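Local coordinates for protein 2-hydroxyisobutyryl-CoA synthetase (Aquincola tertiaricarbonis, PDB 6HDY) that belongs to the ANL superfamily of AMP-binding enzymes, in which a large N-terminal domain and a small mobile C-terminal domain enclose a nucleotide pocket, at residues E120-H125 with A142-I147; T221-I226 with F465-V470; A255-V260 with I386-N391. One frame throughout, in Å; residues are numbered along the deposited sequence.

Contact 1: residues E120-H125 with A142-I147; sequences EIFHVH and ADWRAI
The indole of Trp144 receives Phe122 and His123 over one face, each above a different ring. Phe122 brings CE2 obliquely over the five-membered ring, 3.5 Å from Trp144 CG, with the planes inclined at 56°. His123 sets ND1 and CE1 over the six-membered ring, its plane tilted by 40°, with ND1 3.2 Å from Trp144 CH2. His125 meets the rim instead: NE2 is 3.5 Å from Trp144 CH2, and the two rings lie rim to rim. A broad indole suits this place because it can serve three aromatic partners at once. The CB of Trp144 points toward the strand, and CG is anti to the backbone N (chi1 -161°).

The imidazoles are tied together by a hydrogen bond of 2.8 Å between His123 ND1 and His125 NE2. Beyond them, His125 ND1 is hydrogen-bonded to Ser173 O, and His123 NE2 to Glu186 of the second subunit, whose carboxylate may polarise the ring. At the start of the helix, Glu120 OE2 accepts a weak bond of 3.4 Å from Ala142 N, and a water links it to Asp143 N. A carboxylate is apt beside these early helix NH groups.

A classic beta bulge opposite Ile139 lets consecutive Phe122 and His123 both face helix 141-157, which follows the hairpin 121-126/136-140, while helix 176-187 packs on Trp144 through Trp179 and Ala183.

Contact 2: residues T221-I226 with F465-V470; sequences TPSYAI and FKARRV. With 8LQ ([[(2~{R},3~{S},4~{R},5~{R})-5-(6-aminopurin-9-yl)-3,4-bis(oxidanyl)oxolan-2-yl]methoxy-oxidanyl-phosphoryl] (3~{S})-3-oxidanylbutanoate), chain C.
Thr221 and Phe465 bring their CA atoms to 6.0 Å, and two residues further on, Ser223 and Ala467 are 6.3 Å apart, CA to CA. One backbone is the N-terminal turn of helix 222-234, with Thr221 at its N-cap; the other, 465-470, is a loop that runs past this turn without regular structure until Val470.

Thr221 OG1 joins the two. It donates to Phe465 O at 2.7 Å, from 36° above the carbonyl plane, and also accepts from Tyr224 N at 3.1 Å, the capping bond. Its chi1 of 64° sets OG1 between the backbone N and the carbonyl carbon, where one hydroxyl can cap its own helix and still grip the loop. Threonine suits the place because its hydroxyl both donates and accepts, while CG2 simply packs beside the same Phe465 carbonyl. Ser223 OG comes within 3.2 Å of Ala467 CB, and its polar partner is Glu252, which also accepts from Ala467 N. The small methyl of Ala467 lies over one face of the Arg469 guanidinium, toward its rim, and that group is salt-bridged to Glu399.

Lys466 leaves the loop on the side away from the helix. Its CG lies over the centre of the Phe465 ring, and the chain beyond is extended, as a long reach requires. At the tip NZ donates to OAH of 8LQ at 2.8 Å and to OAC at 3.0 Å. Tyr175, another pocket residue, meets the Phe465 ring edge-to-face.

A lysine carried on a C-terminal-domain loop and inserted into the nucleotide pocket of the large domain is a hallmark of ANL enzymes, consistent here with the C-terminal domain being closed over the ligand.

Contact 3: residues A255-V260 with I386-N391; sequences ASVPGV and IDAALN
Asn391, of the segment 386-391, meets Gly259 and Val260. Its CB lies 3.7 Å from Gly259 C, against the bare backbone of that residue. Glycine is well placed there: having no side chain, it lets its CA approach that of Asn391 to 4.7 Å. The next atom, CG, meets the methyl CG2 of Val260 at 3.7 Å, and at the tip both OD1 and ND2 are near that same methyl, the two side chains crossing obliquely. ND2 also turns back to its own helix, donating to Asp387 O at 2.8 Å in a nearly straight bond (172°) that lies in the amide plane of Asn391. Asp387 O thus takes two donors, ND2 and the backbone N of Asn391, from opposite faces of its carbonyl plane. The bond from ND2 would limit rotation of the amide, whose CG, OD1 and ND2 lie beside the Val260 methyl.

The contact belongs to the interface between the large N-terminal domain and the C-terminal domain of an ANL enzyme. Helix 383-391 puts Ile386 and Leu390 on strands 399-403 and 413-419 and on helix 428-446 of its own domain, while Asp387, Ala388 and Asn391 address the other domain.

Val260 CG2 touches the carboxylate of Asp387 as well, 3.4 Å from OD2; Asp387 CG is anti to the backbone N (chi1 -170°), and OD2 beyond it reaches the methyl. OD1 of Asp387 forms a long, weak ion pair with Arg469. Asn391 O is hydrogen-bonded to Arg263 NE. One helical turn before Asn391, the small Ala388 packs its CB on Val257 CG1 at 3.6 Å.

Overall arrangement
From the N terminus, contact 1 comes first: it closes a short loop of 16 residues, folding helix 141-157 onto the hairpin before it, wholly within the large domain and next to the second subunit. The chain has finished it before contact 2 opens at 221-226. Contact 2 closes only at 465-470, so its loop spans much of the protein, and contact 3 (255-260 with 386-391) is nested inside. Both join the large domain to the C-terminal one, their centres 12 Å apart, with Ile226 packed on Val260 between them. Contacts 1 and 3 lie on opposite sides of the chain's centre, about 35 Å apart between centres.

Contact 1: residues E120-H125 with A142-I147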
# COMPACT_ATOMS: atom_id res chain seq x y z
N GLU A 120 13.08 -18.98 -0.66
CA GLU A 120 13.65 -17.84 0.04
C GLU A 120 12.86 -16.53 -0.27
O GLU A 120 12.93 -15.59 0.54
CB GLU A 120 15.17 -17.75 -0.25
CG GLU A 120 15.88 -16.41 0.01
CD GLU A 120 16.24 -15.99 1.43
OE1 GLU A 120 15.99 -16.76 2.38
OE2 GLU A 120 16.80 -14.88 1.57
N ILE A 121 12.11 -16.48 -1.40
CA ILE A 121 11.38 -15.26 -1.83
C ILE A 121 10.33 -14.85 -0.78
O ILE A 121 9.48 -15.65 -0.36
CB ILE A 121 10.81 -15.36 -3.27
CG1 ILE A 121 11.97 -15.52 -4.28
CG2 ILE A 121 9.97 -14.10 -3.63
CD1 ILE A 121 11.66 -16.51 -5.33
N PHE A 122 10.49 -13.61 -0.33
CA PHE A 122 9.70 -12.95 0.70
C PHE A 122 8.62 -12.03 0.14
O PHE A 122 7.49 -12.06 0.62
CB PHE A 122 10.65 -12.16 1.62
CG PHE A 122 10.05 -11.41 2.79
CD1 PHE A 122 9.47 -12.09 3.86
CD2 PHE A 122 10.07 -10.03 2.82
CE1 PHE A 122 8.94 -11.40 4.95
CE2 PHE A 122 9.53 -9.33 3.92
CZ PHE A 122 9.01 -10.03 4.99
N HIS A 123 8.98 -11.17 -0.82
CA HIS A 123 8.07 -10.18 -1.42
C HIS A 123 8.17 -10.19 -2.91
O HIS A 123 9.25 -10.40 -3.47
CB HIS A 123 8.44 -8.80 -0.93
CG HIS A 123 7.60 -8.26 0.18
ND1 HIS A 123 7.16 -6.96 0.16
CD2 HIS A 123 7.23 -8.83 1.34
CE1 HIS A 123 6.56 -6.77 1.32
NE2 HIS A 123 6.56 -7.88 2.05
N VAL A 124 7.01 -9.99 -3.57
CA VAL A 124 6.87 -9.90 -5.02
C VAL A 124 6.42 -8.48 -5.35
O VAL A 124 5.41 -8.02 -4.84
CB VAL A 124 5.96 -10.98 -5.66
CG1 VAL A 124 5.85 -10.78 -7.17
CG2 VAL A 124 6.47 -12.39 -5.33
N HIS A 125 7.23 -7.77 -6.14
CA HIS A 125 6.95 -6.42 -6.62
C HIS A 125 7.32 -6.38 -8.08
O HIS A 125 7.52 -7.42 -8.68
CB HIS A 125 7.76 -5.39 -5.81
CG HIS A 125 7.36 -5.32 -4.37
ND1 HIS A 125 6.27 -4.58 -3.96
CD2 HIS A 125 7.93 -5.92 -3.29
CE1 HIS A 125 6.19 -4.77 -2.66
NE2 HIS A 125 7.18 -5.54 -2.21
N ALA A 142 16.30 -12.14 3.54
CA ALA A 142 17.58 -11.55 3.92
C ALA A 142 17.81 -10.24 3.21
O ALA A 142 18.22 -9.28 3.87
CB ALA A 142 18.72 -12.54 3.68
N ASP A 143 17.44 -10.14 1.91
CA ASP A 143 17.57 -8.86 1.17
C ASP A 143 16.63 -7.77 1.69
O ASP A 143 17.04 -6.63 1.77
CB ASP A 143 17.37 -9.04 -0.34
CG ASP A 143 18.56 -9.67 -1.01
OD1 ASP A 143 19.52 -10.02 -0.30
OD2 ASP A 143 18.53 -9.82 -2.23
N TRP A 144 15.40 -8.13 2.06
CA TRP A 144 14.42 -7.19 2.61
C TRP A 144 15.01 -6.55 3.89
O TRP A 144 14.94 -5.33 4.08
CB TRP A 144 13.05 -7.92 2.89
CG TRP A 144 11.92 -6.93 3.01
CD1 TRP A 144 11.54 -6.28 4.15
CD2 TRP A 144 11.21 -6.31 1.93
NE1 TRP A 144 10.58 -5.34 3.85
CE2 TRP A 144 10.34 -5.35 2.50
CE3 TRP A 144 11.21 -6.48 0.53
CZ2 TRP A 144 9.47 -4.56 1.72
CZ3 TRP A 144 10.31 -5.72 -0.24
CH2 TRP A 144 9.46 -4.78 0.35
N ARG A 145 15.63 -7.40 4.76
CA ARG A 145 16.34 -6.95 5.96
C ARG A 145 17.55 -6.07 5.59
O ARG A 145 17.72 -5.01 6.19
CB ARG A 145 16.75 -8.12 6.90
CG ARG A 145 15.57 -8.92 7.52
CD ARG A 145 14.31 -8.11 7.87
NE ARG A 145 14.54 -6.96 8.75
CZ ARG A 145 13.73 -5.91 8.83
NH1 ARG A 145 12.63 -5.85 8.08
NH2 ARG A 145 13.99 -4.91 9.66
N ALA A 146 18.33 -6.46 4.57
CA ALA A 146 19.47 -5.65 4.09
C ALA A 146 18.99 -4.26 3.60
O ALA A 146 19.62 -3.25 3.91
CB ALA A 146 20.22 -6.38 2.97
N ILE A 147 17.84 -4.21 2.92
CA ILE A 147 17.22 -2.96 2.42
C ILE A 147 16.72 -2.08 3.59
O ILE A 147 16.97 -0.87 3.59
CB ILE A 147 16.07 -3.28 1.41
CG1 ILE A 147 16.62 -3.97 0.13
CG2 ILE A 147 15.26 -1.99 1.06
CD1 ILE A 147 15.57 -4.69 -0.79
O HOH W 1 17.54 -12.39 0.32

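Contact 2: residues T221-I226 with F465-V470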
# COMPACT_ATOMS: atom_id res chain seq x y z
N THR A 221 6.97 11.56 -4.09
CA THR A 221 7.60 12.19 -5.26
C THR A 221 7.61 13.70 -5.09
O THR A 221 6.70 14.23 -4.43
CB THR A 221 6.92 11.82 -6.61
OG1 THR A 221 5.58 12.32 -6.64
CG2 THR A 221 7.00 10.31 -6.94
N PRO A 222 8.61 14.43 -5.67
CA PRO A 222 8.59 15.90 -5.57
C PRO A 222 7.31 16.51 -6.15
O PRO A 222 6.85 17.51 -5.64
CB PRO A 222 9.84 16.34 -6.35
CG PRO A 222 10.69 15.10 -6.48
CD PRO A 222 9.74 13.96 -6.50
N SER A 223 6.72 15.86 -7.20
CA SER A 223 5.46 16.25 -7.85
C SER A 223 4.31 16.17 -6.86
O SER A 223 3.50 17.10 -6.81
CB SER A 223 5.14 15.32 -9.02
OG SER A 223 6.02 15.57 -10.10
N TYR A 224 4.22 15.06 -6.11
CA TYR A 224 3.15 14.90 -5.12
C TYR A 224 3.18 15.96 -4.04
O TYR A 224 2.12 16.50 -3.71
CB TYR A 224 3.11 13.50 -4.50
CG TYR A 224 1.84 13.27 -3.71
CD1 TYR A 224 0.63 13.82 -4.14
CD2 TYR A 224 1.84 12.50 -2.56
CE1 TYR A 224 -0.55 13.59 -3.44
CE2 TYR A 224 0.66 12.29 -1.84
CZ TYR A 224 -0.53 12.83 -2.29
OH TYR A 224 -1.69 12.62 -1.60
N ALA A 225 4.36 16.27 -3.48
CA ALA A 225 4.51 17.32 -2.48
C ALA A 225 3.91 18.68 -3.00
O ALA A 225 3.15 19.33 -2.28
CB ALA A 225 5.97 17.49 -2.14
N ILE A 226 4.17 19.05 -4.27
CA ILE A 226 3.62 20.26 -4.87
C ILE A 226 2.10 20.16 -4.93
O ILE A 226 1.41 21.10 -4.50
CB ILE A 226 4.28 20.63 -6.24
CG1 ILE A 226 5.70 21.21 -6.03
CG2 ILE A 226 3.43 21.67 -7.03
CD1 ILE A 226 6.69 20.69 -7.00
N PHE A 465 2.22 10.61 -8.25
CA PHE A 465 3.31 9.77 -8.75
C PHE A 465 4.32 10.61 -9.56
O PHE A 465 4.68 11.70 -9.10
CB PHE A 465 2.77 8.55 -9.52
CG PHE A 465 3.76 7.40 -9.67
CD1 PHE A 465 4.47 6.93 -8.58
CD2 PHE A 465 3.97 6.81 -10.91
CE1 PHE A 465 5.38 5.87 -8.72
CE2 PHE A 465 4.92 5.78 -11.06
CZ PHE A 465 5.59 5.30 -9.95
N LYS A 466 4.82 10.11 -10.70
CA LYS A 466 5.82 10.79 -11.51
C LYS A 466 5.17 11.66 -12.57
O LYS A 466 4.27 11.22 -13.28
CB LYS A 466 6.77 9.77 -12.18
CG LYS A 466 7.38 8.76 -11.22
CD LYS A 466 8.23 7.71 -11.94
CE LYS A 466 8.78 6.69 -10.95
NZ LYS A 466 9.88 5.88 -11.56
N ALA A 467 5.63 12.90 -12.68
CA ALA A 467 5.11 13.84 -13.66
C ALA A 467 5.57 13.48 -15.10
O ALA A 467 6.77 13.40 -15.38
CB ALA A 467 5.55 15.26 -13.30
N ARG A 468 4.60 13.24 -16.00
CA ARG A 468 4.86 12.92 -17.42
C ARG A 468 4.45 14.16 -18.22
O ARG A 468 3.29 14.31 -18.61
CB ARG A 468 4.11 11.65 -17.88
CG ARG A 468 4.09 10.47 -16.89
CD ARG A 468 5.41 9.71 -16.78
NE ARG A 468 5.24 8.47 -16.01
CZ ARG A 468 6.23 7.74 -15.51
NH1 ARG A 468 7.49 8.13 -15.66
NH2 ARG A 468 5.97 6.63 -14.84
N ARG A 469 5.40 15.10 -18.38
CA ARG A 469 5.12 16.40 -19.01
C ARG A 469 5.38 16.45 -20.51
O ARG A 469 4.96 17.40 -21.16
CB ARG A 469 5.86 17.54 -18.29
CG ARG A 469 5.29 17.76 -16.90
CD ARG A 469 5.79 19.01 -16.22
NE ARG A 469 5.17 19.15 -14.90
CZ ARG A 469 5.76 18.84 -13.76
NH1 ARG A 469 7.02 18.42 -13.74
NH2 ARG A 469 5.11 18.96 -12.61
N VAL A 470 6.03 15.41 -21.07
CA VAL A 470 6.30 15.40 -22.50
C VAL A 470 5.22 14.62 -23.25
O VAL A 470 4.91 13.48 -22.90
CB VAL A 470 7.73 14.94 -22.84
CG1 VAL A 470 7.93 14.84 -24.35
CG2 VAL A 470 8.76 15.88 -22.23
N9 8LQ C . 14.64 8.67 -10.71
C8 8LQ C . 14.43 8.02 -9.56
N7 8LQ C . 14.87 8.78 -8.55
C5 8LQ C . 15.37 9.90 -9.08
C6 8LQ C . 15.89 11.03 -8.55
N6 8LQ C . 16.02 11.10 -7.23
N1 8LQ C . 16.31 12.05 -9.31
C2 8LQ C . 16.19 11.99 -10.70
N3 8LQ C . 15.59 10.86 -11.23
C4 8LQ C . 15.22 9.83 -10.42
CAA 8LQ C . 12.06 3.05 -6.40
CAZ 8LQ C . 12.63 4.49 -6.35
OAE 8LQ C . 11.57 5.42 -6.13
CAL 8LQ C . 13.36 4.88 -7.65
CAS 8LQ C . 12.44 4.70 -8.86
OAC 8LQ C . 11.59 5.55 -9.11
OAQ 8LQ C . 12.61 3.52 -9.56
PBC 8LQ C . 11.97 3.27 -11.01
OAH 8LQ C . 10.40 3.30 -10.76
OAD 8LQ C . 12.42 2.01 -11.63
O5' 8LQ C . 12.44 4.50 -11.87
C5' 8LQ C . 13.85 4.76 -11.90
C4' 8LQ C . 14.12 5.99 -12.73
O4' 8LQ C . 13.42 7.12 -12.14
C3' 8LQ C . 15.55 6.29 -12.60
O3' 8LQ C . 16.32 5.53 -13.58
C2' 8LQ C . 15.55 7.79 -12.88
O2' 8LQ C . 15.36 8.08 -14.32
C1' 8LQ C . 14.33 8.23 -12.11

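Contact 3: residues A255-V260 with I386-N391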
# COMPACT_ATOMS: atom_id res chain seq x y z
N ALA A 255 13.89 17.29 -6.45
CA ALA A 255 14.55 17.52 -5.17
C ALA A 255 15.96 18.12 -5.29
O ALA A 255 16.49 18.64 -4.30
CB ALA A 255 14.56 16.25 -4.35
N SER A 256 16.54 18.12 -6.49
CA SER A 256 17.82 18.80 -6.76
C SER A 256 17.64 19.80 -7.91
O SER A 256 18.61 20.26 -8.52
CB SER A 256 18.94 17.80 -7.02
OG SER A 256 19.29 17.22 -5.77
N VAL A 257 16.38 20.15 -8.19
CA VAL A 257 16.00 21.11 -9.23
C VAL A 257 15.77 22.48 -8.56
O VAL A 257 14.90 22.60 -7.70
CB VAL A 257 14.84 20.59 -10.13
CG1 VAL A 257 14.30 21.69 -11.04
CG2 VAL A 257 15.28 19.39 -10.95
N PRO A 258 16.61 23.48 -8.93
CA PRO A 258 16.57 24.82 -8.29
C PRO A 258 15.21 25.39 -7.80
O PRO A 258 15.00 25.44 -6.57
CB PRO A 258 17.17 25.71 -9.37
CG PRO A 258 18.21 24.83 -9.99
CD PRO A 258 17.70 23.41 -9.93
N GLY A 259 14.33 25.82 -8.73
CA GLY A 259 13.02 26.38 -8.40
C GLY A 259 12.00 25.43 -7.80
O GLY A 259 11.06 25.86 -7.12
N VAL A 260 12.16 24.12 -8.05
CA VAL A 260 11.27 23.07 -7.52
C VAL A 260 11.59 22.86 -6.04
O VAL A 260 10.67 22.90 -5.22
CB VAL A 260 11.31 21.75 -8.36
CG1 VAL A 260 10.45 20.66 -7.73
CG2 VAL A 260 10.87 22.00 -9.80
N ILE A 386 13.48 22.71 -18.49
CA ILE A 386 12.27 23.50 -18.73
C ILE A 386 11.50 23.68 -17.42
O ILE A 386 11.08 24.79 -17.10
CB ILE A 386 11.41 22.86 -19.86
CG1 ILE A 386 12.13 23.01 -21.22
CG2 ILE A 386 9.97 23.43 -19.90
CD1 ILE A 386 11.79 21.96 -22.23
N ASP A 387 11.35 22.57 -16.65
CA ASP A 387 10.69 22.56 -15.35
C ASP A 387 11.39 23.53 -14.41
O ASP A 387 10.71 24.32 -13.76
CB ASP A 387 10.70 21.14 -14.75
CG ASP A 387 9.83 20.97 -13.52
OD1 ASP A 387 8.71 21.53 -13.50
OD2 ASP A 387 10.24 20.23 -12.60
N ALA A 388 12.75 23.51 -14.36
CA ALA A 388 13.58 24.38 -13.54
C ALA A 388 13.41 25.86 -13.89
O ALA A 388 13.24 26.67 -12.97
CB ALA A 388 15.05 23.98 -13.66
N ALA A 389 13.44 26.21 -15.20
CA ALA A 389 13.32 27.59 -15.66
C ALA A 389 11.95 28.18 -15.33
O ALA A 389 11.88 29.30 -14.83
CB ALA A 389 13.59 27.69 -17.15
N LEU A 390 10.87 27.39 -15.55
CA LEU A 390 9.51 27.84 -15.26
C LEU A 390 9.21 28.03 -13.77
O LEU A 390 8.55 29.01 -13.41
CB LEU A 390 8.47 26.89 -15.87
CG LEU A 390 8.33 26.87 -17.39
CD1 LEU A 390 7.28 25.91 -17.77
CD2 LEU A 390 7.93 28.25 -17.95
N ASN A 391 9.71 27.11 -12.91
CA ASN A 391 9.50 27.14 -11.47
C ASN A 391 10.22 28.30 -10.79
O ASN A 391 9.90 28.62 -9.65
CB ASN A 391 9.85 25.77 -10.81
CG ASN A 391 8.72 24.78 -10.88
OD1 ASN A 391 7.84 24.74 -10.01
ND2 ASN A 391 8.66 23.99 -11.95